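Local coordinates for protein Bd0816 (Bdellovibrio bacteriovorus HD100, PDB 5CER) that probably acts as a serine-type D-Ala-D-Ala carboxypeptidase of the peptidase S13 family, hydrolysing the terminal D-alanine bond of peptidoglycan peptides, at residues T39-I44 / A237-A242; A230-F235 / N245-H250. The protein carries 2 engineered substitutions. All coordinates share one frame; numbering follows the deposited sequence.

Helix 228-239 belongs to both contacts: its C-terminal end meets helix 35-47 in interaction 1, and its N-terminal half meets strand 247-248 and the Phe-249 that follows it in interaction 2, with centres about 9 Å apart. Trp-42 ties them together. Its indole stacks on Phe-235, with CD1 3.4 Å from Phe-235 CG, and meets the Phe-232 ring edge-to-face. Beyond the helix end, Ala-242 CB packs 3.8 Å from Ile-247 CG2. In S13 enzymes the SxxK motif lies at the N-terminal end of the helix corresponding to 35-47, its lysine in the first turn, and the SxN motif follows the 245-250 stretch, so both contacts probably lie just behind the catalytic cleft.

Interaction 1: residues T39-I44 / A237-A242; sequences TTLWAI and AATLKA
Two helices of the penicillin-binding (serine beta-lactamase-like) fold meet here, with Leu-41 of helix 35-47 touching Thr-239 and Leu-240, where helix 228-239 gives way to a turn. In this family the SxxK motif lies at the N-terminal end of the first helix, its lysine in the first turn, upstream of this contact. The touching is done by methyl groups. CD2 of Leu-41 lies 4.1 Å from CD2 of Leu-240, the two side chains running antiparallel alongside each other and meeting through these methyls. The same Leu-41 CD2 is 4.3 Å from CG2 of Thr-239, so one branch serves two neighbours. It reaches them because CG of Leu-41 stands anti to the backbone N (chi1 171°), extending the chain toward the other helix. Leucine suits both buried positions, having branched, flexible ends that fill space without polar demand. Threonine suits its partly exposed place by dividing its labour: the methyl joins the apolar patch, while OG1 is hydrogen-bonded to OE1 of Glu-45, farther along helix 35-47. Leu-41 also packs on Phe-235, and Leu-240 touches Thr-276 of helix 270-286. Just beyond Leu-240 the chain turns out of the helix at Lys-241, whose phi is positive, and this residue's exposed side chain folds back so that NZ gives a 3.1 Å hydrogen bond to O of Ala-238, at a C=O...N angle of 156°.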
ATOM      1  N   THR A  39       7.591   4.772  11.528  1.00 22.49           N
ATOM      2  CA  THR A  39       7.666   3.426  12.087  1.00 22.25           C
ATOM      3  C   THR A  39       8.853   2.649  11.515  1.00 22.62           C
ATOM      4  O   THR A  39       9.630   2.005  12.275  1.00 23.14           O
ATOM      5  CB  THR A  39       6.341   2.702  11.884  1.00 22.24           C
ATOM      6  OG1 THR A  39       5.290   3.461  12.524  1.00 20.52           O
ATOM      7  CG2 THR A  39       6.399   1.328  12.499  1.00 23.26           C
ATOM      8  N   THR A  40       9.049   2.801  10.208  1.00 21.63           N
ATOM      9  CA  THR A  40      10.184   2.248   9.500  1.00 21.50           C
ATOM     10  C   THR A  40      11.530   2.711  10.047  1.00 22.53           C
ATOM     11  O   THR A  40      12.458   1.896  10.246  1.00 22.25           O
ATOM     12  CB  THR A  40      10.073   2.547   7.970  1.00 21.10           C
ATOM     13  OG1 THR A  40       8.964   1.822   7.422  1.00 20.95           O
ATOM     14  CG2 THR A  40      11.309   2.143   7.214  1.00 20.85           C
ATOM     15  N   LEU A  41      11.672   4.015  10.271  1.00 23.17           N
ATOM     16  CA  LEU A  41      12.933   4.534  10.847  1.00 23.49           C
ATOM     17  C   LEU A  41      13.185   3.943  12.235  1.00 23.26           C
ATOM     18  O   LEU A  41      14.305   3.575  12.572  1.00 23.66           O
ATOM     19  CB  LEU A  41      12.918   6.059  10.931  1.00 23.60           C
ATOM     20  CG  LEU A  41      14.060   6.755  11.700  1.00 24.37           C
ATOM     21  CD1 LEU A  41      15.419   6.445  11.112  1.00 24.50           C
ATOM     22  CD2 LEU A  41      13.800   8.253  11.696  1.00 25.34           C
ATOM     23  N   TRP A  42      12.147   3.937  13.050  1.00 23.13           N
ATOM     24  CA  TRP A  42      12.256   3.490  14.428  1.00 24.39           C
ATOM     25  C   TRP A  42      12.701   2.000  14.443  1.00 26.50           C
ATOM     26  O   TRP A  42      13.626   1.631  15.153  1.00 25.82           O
ATOM     27  CB  TRP A  42      10.919   3.679  15.171  1.00 23.04           C
ATOM     28  CG  TRP A  42      10.950   3.331  16.628  1.00 22.74           C
ATOM     29  CD1 TRP A  42      12.019   3.298  17.437  1.00 22.30           C
ATOM     30  CD2 TRP A  42       9.819   2.982  17.448  1.00 23.00           C
ATOM     31  NE1 TRP A  42      11.659   2.949  18.703  1.00 22.77           N
ATOM     32  CE2 TRP A  42      10.306   2.750  18.743  1.00 23.05           C
ATOM     33  CE3 TRP A  42       8.448   2.841  17.204  1.00 22.47           C
ATOM     34  CZ2 TRP A  42       9.476   2.390  19.801  1.00 23.35           C
ATOM     35  CZ3 TRP A  42       7.623   2.473  18.250  1.00 22.86           C
ATOM     36  CH2 TRP A  42       8.145   2.273  19.543  1.00 23.83           C
ATOM     37  N   ALA A  43      12.035   1.170  13.644  1.00 26.97           N
ATOM     38  CA  ALA A  43      12.415  -0.250  13.560  1.00 26.80           C
ATOM     39  C   ALA A  43      13.890  -0.412  13.157  1.00 24.90           C
ATOM     40  O   ALA A  43      14.620  -1.179  13.772  1.00 24.74           O
ATOM     41  CB  ALA A  43      11.484  -1.018  12.589  1.00 26.38           C
ATOM     42  N   ILE A  44      14.299   0.309  12.135  1.00 24.00           N
ATOM     43  CA  ILE A  44      15.683   0.227  11.671  1.00 25.84           C
ATOM     44  C   ILE A  44      16.661   0.695  12.730  1.00 27.16           C
ATOM     45  O   ILE A  44      17.668   0.022  12.985  1.00 27.91           O
ATOM     46  CB  ILE A  44      15.904   0.999  10.357  1.00 24.70           C
ATOM     47  CG1 ILE A  44      15.244   0.218   9.230  1.00 24.57           C
ATOM     48  CG2 ILE A  44      17.378   1.192  10.083  1.00 25.36           C
ATOM     49  CD1 ILE A  44      15.099   0.985   7.953  1.00 24.72           C
ATOM     50  N   ALA A 237      11.866  11.950  20.847  1.00 34.62           N
ATOM     51  CA  ALA A 237      12.672  12.951  21.546  1.00 34.43           C
ATOM     52  C   ALA A 237      14.150  12.832  21.146  1.00 35.54           C
ATOM     53  O   ALA A 237      14.803  13.837  20.862  1.00 37.56           O
ATOM     54  CB  ALA A 237      12.509  12.793  23.053  1.00 34.73           C
ATOM     55  N   ALA A 238      14.695  11.621  21.141  1.00 34.21           N
ATOM     56  CA  ALA A 238      16.131  11.463  20.961  1.00 34.57           C
ATOM     57  C   ALA A 238      16.514  11.578  19.492  1.00 34.08           C
ATOM     58  O   ALA A 238      17.467  12.242  19.139  1.00 35.13           O
ATOM     59  CB  ALA A 238      16.594  10.138  21.577  1.00 34.22           C
ATOM     60  N   THR A 239      15.803  10.875  18.635  1.00 34.04           N
ATOM     61  CA  THR A 239      16.161  10.809  17.207  1.00 33.65           C
ATOM     62  C   THR A 239      15.582  11.978  16.413  1.00 32.04           C
ATOM     63  O   THR A 239      16.279  12.531  15.611  1.00 33.44           O
ATOM     64  CB  THR A 239      15.680   9.483  16.568  1.00 34.11           C
ATOM     65  OG1 THR A 239      16.185   8.373  17.319  1.00 34.41           O
ATOM     66  CG2 THR A 239      16.130   9.364  15.111  1.00 33.55           C
ATOM     67  N   LEU A 240      14.321  12.330  16.629  1.00 30.94           N
ATOM     68  CA  LEU A 240      13.669  13.367  15.845  1.00 30.19           C
ATOM     69  C   LEU A 240      13.661  14.746  16.520  1.00 30.95           C
ATOM     70  O   LEU A 240      13.159  15.711  15.944  1.00 30.05           O
ATOM     71  CB  LEU A 240      12.257  12.935  15.499  1.00 29.27           C
ATOM     72  CG  LEU A 240      12.128  11.685  14.639  1.00 28.78           C
ATOM     73  CD1 LEU A 240      10.668  11.323  14.462  1.00 28.75           C
ATOM     74  CD2 LEU A 240      12.770  11.869  13.272  1.00 29.33           C
ATOM     75  N   LYS A 241      14.230  14.846  17.720  1.00 32.12           N
ATOM     76  CA  LYS A 241      14.202  16.075  18.496  1.00 33.67           C
ATOM     77  C   LYS A 241      12.786  16.626  18.575  1.00 33.64           C
ATOM     78  O   LYS A 241      12.560  17.812  18.414  1.00 35.94           O
ATOM     79  CB  LYS A 241      15.159  17.113  17.914  1.00 35.08           C
ATOM     80  CG  LYS A 241      16.612  16.680  17.809  1.00 36.38           C
ATOM     81  CD  LYS A 241      17.091  15.969  19.083  1.00 37.71           C
ATOM     82  CE  LYS A 241      18.596  16.033  19.302  1.00 40.54           C
ATOM     83  NZ  LYS A 241      19.249  14.742  18.968  1.00 40.34           N
ATOM     84  N   ALA A 242      11.846  15.757  18.922  1.00 33.31           N
ATOM     85  CA  ALA A 242      10.427  16.038  18.795  1.00 33.13           C
ATOM     86  C   ALA A 242       9.636  15.565  19.998  1.00 34.39           C
ATOM     87  O   ALA A 242       9.849  14.450  20.497  1.00 36.08           O
ATOM     88  CB  ALA A 242       9.916  15.357  17.566  1.00 32.55           C
TER

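Interaction 2: residues A230-F235 / N245-H250; sequences AAFNAF and NQIVFH
Phe-232 of helix 228-239 and Phe-249, just past strand 247-248, form an offset stack, their rings almost parallel (6° between planes) and their centroids 4.3 Å apart. The displacement brings the rim of each ring over the face of the other: CD2 of Phe-249 is 3.5 Å from CE1 of Phe-232. With CG anti to its backbone N (chi1 -179°), Phe-232 sends its ring away from the helix to meet this partner. Phe-249 adds a CH-pi contact through its CB, which lies over the face of the Phe-232 ring, 3.9 Å from its centroid. Apolar packing adds Ile-247, whose CD1 approaches the edge of the Phe-232 ring in plane, 3.8 Å from CZ. Flat rings suit this buried place because stacking lets them lie close, and the slim end of isoleucine fits beside the rim. Ile-38 of helix 35-47 touches both Ile-247 and Phe-249, and the backbone of Val-248 pairs with Glu-267. Such an offset stack, flanked by an aliphatic edge contact, ties helix 228-239 to outer strand 247-248 of the small three-stranded antiparallel sheet of this penicillin-binding fold and to the residue that follows it.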
ATOM      1  N   ALA A 230       4.966   4.572  24.783  1.00 30.72           N
ATOM      2  CA  ALA A 230       6.000   5.128  25.677  1.00 30.92           C
ATOM      3  C   ALA A 230       7.373   5.045  25.036  1.00 29.32           C
ATOM      4  O   ALA A 230       8.102   6.021  24.961  1.00 29.70           O
ATOM      5  CB  ALA A 230       5.961   4.437  27.025  1.00 32.67           C
ATOM      6  N   ALA A 231       7.698   3.878  24.506  1.00 28.78           N
ATOM      7  CA  ALA A 231       8.958   3.687  23.824  1.00 27.84           C
ATOM      8  C   ALA A 231       9.033   4.615  22.587  1.00 27.11           C
ATOM      9  O   ALA A 231      10.100   5.167  22.329  1.00 27.59           O
ATOM     10  CB  ALA A 231       9.174   2.221  23.458  1.00 27.10           C
ATOM     11  N   PHE A 232       7.926   4.793  21.868  1.00 26.72           N
ATOM     12  CA  PHE A 232       7.905   5.698  20.723  1.00 26.53           C
ATOM     13  C   PHE A 232       8.269   7.147  21.042  1.00 26.78           C
ATOM     14  O   PHE A 232       9.059   7.779  20.339  1.00 25.37           O
ATOM     15  CB  PHE A 232       6.563   5.717  20.037  1.00 26.60           C
ATOM     16  CG  PHE A 232       6.542   6.637  18.830  1.00 26.53           C
ATOM     17  CD1 PHE A 232       6.958   6.201  17.623  1.00 25.80           C
ATOM     18  CD2 PHE A 232       6.116   7.961  18.950  1.00 27.60           C
ATOM     19  CE1 PHE A 232       6.958   7.061  16.546  1.00 26.01           C
ATOM     20  CE2 PHE A 232       6.111   8.808  17.874  1.00 26.23           C
ATOM     21  CZ  PHE A 232       6.540   8.360  16.683  1.00 25.78           C
ATOM     22  N   ASN A 233       7.704   7.664  22.127  1.00 27.92           N
ATOM     23  CA  ASN A 233       7.969   9.044  22.527  1.00 27.93           C
ATOM     24  C   ASN A 233       9.438   9.284  22.851  1.00 29.29           C
ATOM     25  O   ASN A 233       9.996  10.307  22.471  1.00 30.44           O
ATOM     26  CB  ASN A 233       7.025   9.455  23.657  1.00 28.73           C
ATOM     27  CG  ASN A 233       5.589   9.600  23.184  1.00 28.20           C
ATOM     28  OD1 ASN A 233       5.307   9.581  22.002  1.00 27.18           O
ATOM     29  ND2 ASN A 233       4.669   9.603  24.112  1.00 29.79           N
ATOM     30  N   ALA A 234      10.093   8.331  23.528  1.00 30.25           N
ATOM     31  CA  ALA A 234      11.543   8.445  23.807  1.00 30.71           C
ATOM     32  C   ALA A 234      12.336   8.474  22.500  1.00 30.02           C
ATOM     33  O   ALA A 234      13.316   9.217  22.357  1.00 31.61           O
ATOM     34  CB  ALA A 234      12.013   7.307  24.714  1.00 30.73           C
ATOM     35  N   PHE A 235      11.937   7.620  21.575  1.00 29.61           N
ATOM     36  CA  PHE A 235      12.546   7.592  20.231  1.00 29.96           C
ATOM     37  C   PHE A 235      12.388   8.941  19.528  1.00 30.05           C
ATOM     38  O   PHE A 235      13.361   9.440  18.978  1.00 31.08           O
ATOM     39  CB  PHE A 235      11.983   6.464  19.374  1.00 27.98           C
ATOM     40  CG  PHE A 235      12.101   6.715  17.898  1.00 27.35           C
ATOM     41  CD1 PHE A 235      13.303   6.576  17.241  1.00 26.66           C
ATOM     42  CD2 PHE A 235      10.985   7.112  17.165  1.00 26.63           C
ATOM     43  CE1 PHE A 235      13.383   6.802  15.881  1.00 25.56           C
ATOM     44  CE2 PHE A 235      11.084   7.375  15.809  1.00 25.61           C
ATOM     45  CZ  PHE A 235      12.283   7.213  15.167  1.00 24.83           C
ATOM     46  N   ASN A 245       4.311  18.541  20.921  1.00 39.06           N
ATOM     47  CA  ASN A 245       4.113  19.691  20.046  1.00 38.67           C
ATOM     48  C   ASN A 245       4.352  19.388  18.587  1.00 35.59           C
ATOM     49  O   ASN A 245       3.783  20.050  17.738  1.00 37.60           O
ATOM     50  CB  ASN A 245       5.011  20.885  20.481  1.00 41.11           C
ATOM     51  CG  ASN A 245       4.669  21.410  21.873  1.00 41.81           C
ATOM     52  OD1 ASN A 245       5.554  21.629  22.678  1.00 42.88           O
ATOM     53  ND2 ASN A 245       3.390  21.484  22.186  1.00 41.40           N
ATOM     54  N   GLN A 246       5.226  18.448  18.282  1.00 33.26           N
ATOM     55  CA  GLN A 246       5.554  18.085  16.898  1.00 31.42           C
ATOM     56  C   GLN A 246       4.920  16.784  16.410  1.00 28.64           C
ATOM     57  O   GLN A 246       4.795  16.572  15.202  1.00 25.80           O
ATOM     58  CB  GLN A 246       7.085  17.955  16.711  1.00 31.91           C
ATOM     59  CG  GLN A 246       7.860  19.245  16.746  1.00 33.98           C
ATOM     60  CD  GLN A 246       8.176  19.675  18.153  1.00 37.15           C
ATOM     61  OE1 GLN A 246       8.628  18.877  18.982  1.00 38.78           O
ATOM     62  NE2 GLN A 246       7.985  20.954  18.419  1.00 39.84           N
ATOM     63  N   ILE A 247       4.619  15.870  17.332  1.00 29.22           N
ATOM     64  CA  ILE A 247       4.244  14.495  16.945  1.00 28.30           C
ATOM     65  C   ILE A 247       3.492  13.778  18.052  1.00 28.22           C
ATOM     66  O   ILE A 247       3.889  13.833  19.231  1.00 29.21           O
ATOM     67  CB  ILE A 247       5.490  13.719  16.465  1.00 28.79           C
ATOM     68  CG1 ILE A 247       5.086  12.363  15.880  1.00 29.46           C
ATOM     69  CG2 ILE A 247       6.544  13.554  17.571  1.00 28.59           C
ATOM     70  CD1 ILE A 247       6.130  11.765  14.965  1.00 29.15           C
ATOM     71  N   VAL A 248       2.370  13.182  17.691  1.00 27.49           N
ATOM     72  CA  VAL A 248       1.605  12.295  18.598  1.00 27.74           C
ATOM     73  C   VAL A 248       1.241  11.034  17.842  1.00 26.78           C
ATOM     74  O   VAL A 248       0.631  11.114  16.782  1.00 26.91           O
ATOM     75  CB  VAL A 248       0.307  12.936  19.125  1.00 28.78           C
ATOM     76  CG1 VAL A 248      -0.410  12.027  20.130  1.00 29.09           C
ATOM     77  CG2 VAL A 248       0.595  14.308  19.796  1.00 29.17           C
ATOM     78  N   PHE A 249       1.670   9.895  18.374  1.00 26.27           N
ATOM     79  CA  PHE A 249       1.357   8.607  17.806  1.00 26.22           C
ATOM     80  C   PHE A 249       0.480   7.793  18.752  1.00 26.21           C
ATOM     81  O   PHE A 249       0.629   7.849  19.984  1.00 28.22           O
ATOM     82  CB  PHE A 249       2.647   7.802  17.454  1.00 26.72           C
ATOM     83  CG  PHE A 249       3.102   7.930  16.027  1.00 25.82           C
ATOM     84  CD1 PHE A 249       3.029   9.134  15.341  1.00 24.90           C
ATOM     85  CD2 PHE A 249       3.687   6.850  15.380  1.00 26.96           C
ATOM     86  CE1 PHE A 249       3.469   9.241  14.041  1.00 23.20           C
ATOM     87  CE2 PHE A 249       4.122   6.967  14.049  1.00 25.25           C
ATOM     88  CZ  PHE A 249       4.009   8.165  13.393  1.00 22.94           C
ATOM     89  N   HIS A 250      -0.395   6.997  18.143  1.00 25.20           N
ATOM     90  CA  HIS A 250      -1.201   5.967  18.804  1.00 25.07           C
ATOM     91  C   HIS A 250      -0.929   4.588  18.261  1.00 24.53           C
ATOM     92  O   HIS A 250      -1.230   3.610  18.919  1.00 27.61           O
ATOM     93  CB  HIS A 250      -2.661   6.284  18.581  1.00 25.65           C
ATOM     94  CG  HIS A 250      -3.051   7.672  18.973  1.00 25.95           C
ATOM     95  ND1 HIS A 250      -2.979   8.752  18.111  1.00 26.03           N
ATOM     96  CD2 HIS A 250      -3.566   8.143  20.118  1.00 27.21           C
ATOM     97  CE1 HIS A 250      -3.423   9.830  18.717  1.00 26.44           C
ATOM     98  NE2 HIS A 250      -3.788   9.485  19.935  1.00 27.67           N
TER